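Local coordinates for tyrosine aminotransferase (Leishmania infantum, PDB 4IX8), which probably transfers the amino group of L-tyrosine to 2-oxoglutarate, with pyridoxal 5'-phosphate as cofactor, at residues Asn163-Ala168 with Lys212-Ile217. Residues are numbered along the deposited sequence; the frame is centred on the assembly and turned at random.
Sequences NILVCA and KAFVII
L165 and F214 sit opposite each other where 163-168 and 212-217 run as parallel neighbours, 13° apart in direction, and they illustrate how such a pair shares its work between backbone and side chains. L165 bonds to the partner strand through both its N-H and its C=O: its N gives a hydrogen bond to A213 O (3.0 Å), and its O receives V215 N (2.7 Å) almost head-on. A third bond, from K212 N to N163 O (2.8 Å), closes the start of the ladder. Beyond V215 the strands splay, with C167 and I216 6.3 Å apart at CA.

On one face L165 leans on the phenyl ring obliquely, CB lying 3.6 Å from F214 CD2 and CD1 also resting against CD2 and CE2 of the ring. F214 keeps CG anti to its backbone N (chi1 -165°), beside the carbonyl carbon, and the ring crosses L165 at a slant. On the face of V166 and V215 the contacts between the strands are aliphatic. I164 turns CG2 onto A213 CB (3.7 Å), while CG1, lodged between N and carbonyl carbon (chi1 53°), sends CD1 forward to V215 CG2. V215 CG2 also meets V166 CG2, the two valines standing side by side with matching rotamers. Where the strands part, C167 SG reaches I217 CG1 at 4.1 Å.

K212 NZ forms a salt bridge with D162, and N163 OD1 is hydrogen-bonded to T211 OG1. Strands 184-191 and 246-249 flank the pair within the large mixed sheet of this class I aminotransferase; Y174 and C178 of helix 173-181 pack over the valine face, while Y188 and F238 meet the F214 ring.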
loop_
_atom_site.group_PDB
_atom_site.type_symbol
_atom_site.label_atom_id
_atom_site.label_comp_id
_atom_site.label_asym_id
_atom_site.label_seq_id
_atom_site.Cartn_x
_atom_site.Cartn_y
_atom_site.Cartn_z
ATOM N N ASN A 163 -18.891 -9.480 -11.065
ATOM C CA ASN A 163 -19.480 -8.451 -10.216
ATOM C C ASN A 163 -19.524 -8.854 -8.742
ATOM O O ASN A 163 -19.459 -10.027 -8.436
ATOM C CB ASN A 163 -20.874 -8.116 -10.726
ATOM C CG ASN A 163 -21.871 -9.286 -10.574
ATOM O OD1 ASN A 163 -22.488 -9.463 -9.507
ATOM N ND2 ASN A 163 -22.108 -10.024 -11.679
ATOM N N ILE A 164 -19.572 -7.867 -7.839
ATOM C CA ILE A 164 -19.840 -8.105 -6.414
ATOM C C ILE A 164 -20.972 -7.210 -5.936
ATOM O O ILE A 164 -21.221 -6.159 -6.524
ATOM C CB ILE A 164 -18.622 -7.860 -5.517
ATOM C CG1 ILE A 164 -18.035 -6.477 -5.763
ATOM C CG2 ILE A 164 -17.551 -8.900 -5.774
ATOM C CD1 ILE A 164 -16.989 -6.125 -4.725
ATOM N N LEU A 165 -21.678 -7.658 -4.896
ATOM C CA LEU A 165 -22.767 -6.911 -4.309
ATOM C C LEU A 165 -22.188 -6.108 -3.182
ATOM O O LEU A 165 -21.625 -6.676 -2.260
ATOM C CB LEU A 165 -23.903 -7.823 -3.812
ATOM C CG LEU A 165 -24.575 -8.684 -4.895
ATOM C CD1 LEU A 165 -25.806 -9.378 -4.359
ATOM C CD2 LEU A 165 -24.976 -7.886 -6.047
ATOM N N VAL A 166 -22.315 -4.784 -3.286
ATOM C CA VAL A 166 -21.772 -3.827 -2.299
ATOM C C VAL A 166 -22.871 -2.874 -1.816
ATOM O O VAL A 166 -23.697 -2.420 -2.618
ATOM C CB VAL A 166 -20.666 -2.984 -2.870
ATOM C CG1 VAL A 166 -20.071 -2.076 -1.787
ATOM C CG2 VAL A 166 -19.587 -3.885 -3.498
ATOM N N CYS A 167 -22.922 -2.603 -0.514
ATOM C CA CYS A 167 -23.907 -1.665 0.010
ATOM C C CYS A 167 -23.691 -0.275 -0.579
ATOM O O CYS A 167 -22.573 0.103 -0.906
ATOM C CB CYS A 167 -23.854 -1.622 1.532
ATOM S SG CYS A 167 -22.183 -1.285 2.042
ATOM N N ALA A 168 -24.781 0.480 -0.705
ATOM C CA ALA A 168 -24.750 1.931 -0.971
ATOM C C ALA A 168 -25.717 2.545 0.024
ATOM O O ALA A 168 -26.835 2.083 0.138
ATOM C CB ALA A 168 -25.171 2.278 -2.372
ATOM N N LYS A 212 -19.601 -12.677 -7.431
ATOM C CA LYS A 212 -18.559 -13.405 -6.703
ATOM C C LYS A 212 -18.486 -13.160 -5.209
ATOM O O LYS A 212 -17.801 -13.890 -4.509
ATOM C CB LYS A 212 -17.177 -13.100 -7.303
ATOM C CG LYS A 212 -17.048 -13.581 -8.739
ATOM C CD LYS A 212 -17.138 -15.104 -8.870
ATOM C CE LYS A 212 -17.773 -15.525 -10.194
ATOM N NZ LYS A 212 -16.811 -15.506 -11.321
ATOM N N ALA A 213 -19.163 -12.137 -4.706
ATOM C CA ALA A 213 -19.090 -11.826 -3.290
ATOM C C ALA A 213 -20.207 -10.877 -2.883
ATOM O O ALA A 213 -20.834 -10.239 -3.715
ATOM C CB ALA A 213 -17.714 -11.214 -2.950
ATOM N N PHE A 214 -20.465 -10.845 -1.585
ATOM C CA PHE A 214 -21.375 -9.908 -0.951
ATOM C C PHE A 214 -20.554 -9.124 0.063
ATOM O O PHE A 214 -19.973 -9.720 0.953
ATOM C CB PHE A 214 -22.493 -10.643 -0.257
ATOM C CG PHE A 214 -23.649 -9.784 0.125
ATOM C CD1 PHE A 214 -23.719 -9.221 1.381
ATOM C CD2 PHE A 214 -24.695 -9.585 -0.743
ATOM C CE1 PHE A 214 -24.807 -8.425 1.749
ATOM C CE2 PHE A 214 -25.776 -8.814 -0.380
ATOM C CZ PHE A 214 -25.833 -8.235 0.873
ATOM N N VAL A 215 -20.480 -7.808 -0.089
ATOM C CA VAL A 215 -19.707 -6.979 0.813
ATOM C C VAL A 215 -20.619 -6.250 1.797
ATOM O O VAL A 215 -21.597 -5.630 1.373
ATOM C CB VAL A 215 -18.896 -5.918 0.080
ATOM C CG1 VAL A 215 -18.183 -5.049 1.091
ATOM C CG2 VAL A 215 -17.893 -6.541 -0.893
ATOM N N ILE A 216 -20.304 -6.328 3.099
ATOM C CA ILE A 216 -20.942 -5.463 4.068
ATOM C C ILE A 216 -19.900 -4.646 4.799
ATOM O O ILE A 216 -18.709 -5.008 4.836
ATOM C CB ILE A 216 -21.801 -6.217 5.097
ATOM C CG1 ILE A 216 -20.961 -7.127 5.954
ATOM C CG2 ILE A 216 -22.950 -6.961 4.404
ATOM C CD1 ILE A 216 -21.740 -7.769 7.077
ATOM N N ILE A 217 -20.344 -3.491 5.298
ATOM C CA ILE A 217 -19.562 -2.650 6.168
ATOM C C ILE A 217 -20.298 -2.500 7.488
ATOM O O ILE A 217 -21.358 -1.911 7.545
ATOM C CB ILE A 217 -19.288 -1.263 5.550
ATOM C CG1 ILE A 217 -18.683 -1.389 4.135
ATOM C CG2 ILE A 217 -18.334 -0.514 6.453
ATOM C CD1 ILE A 217 -18.482 -0.073 3.411
#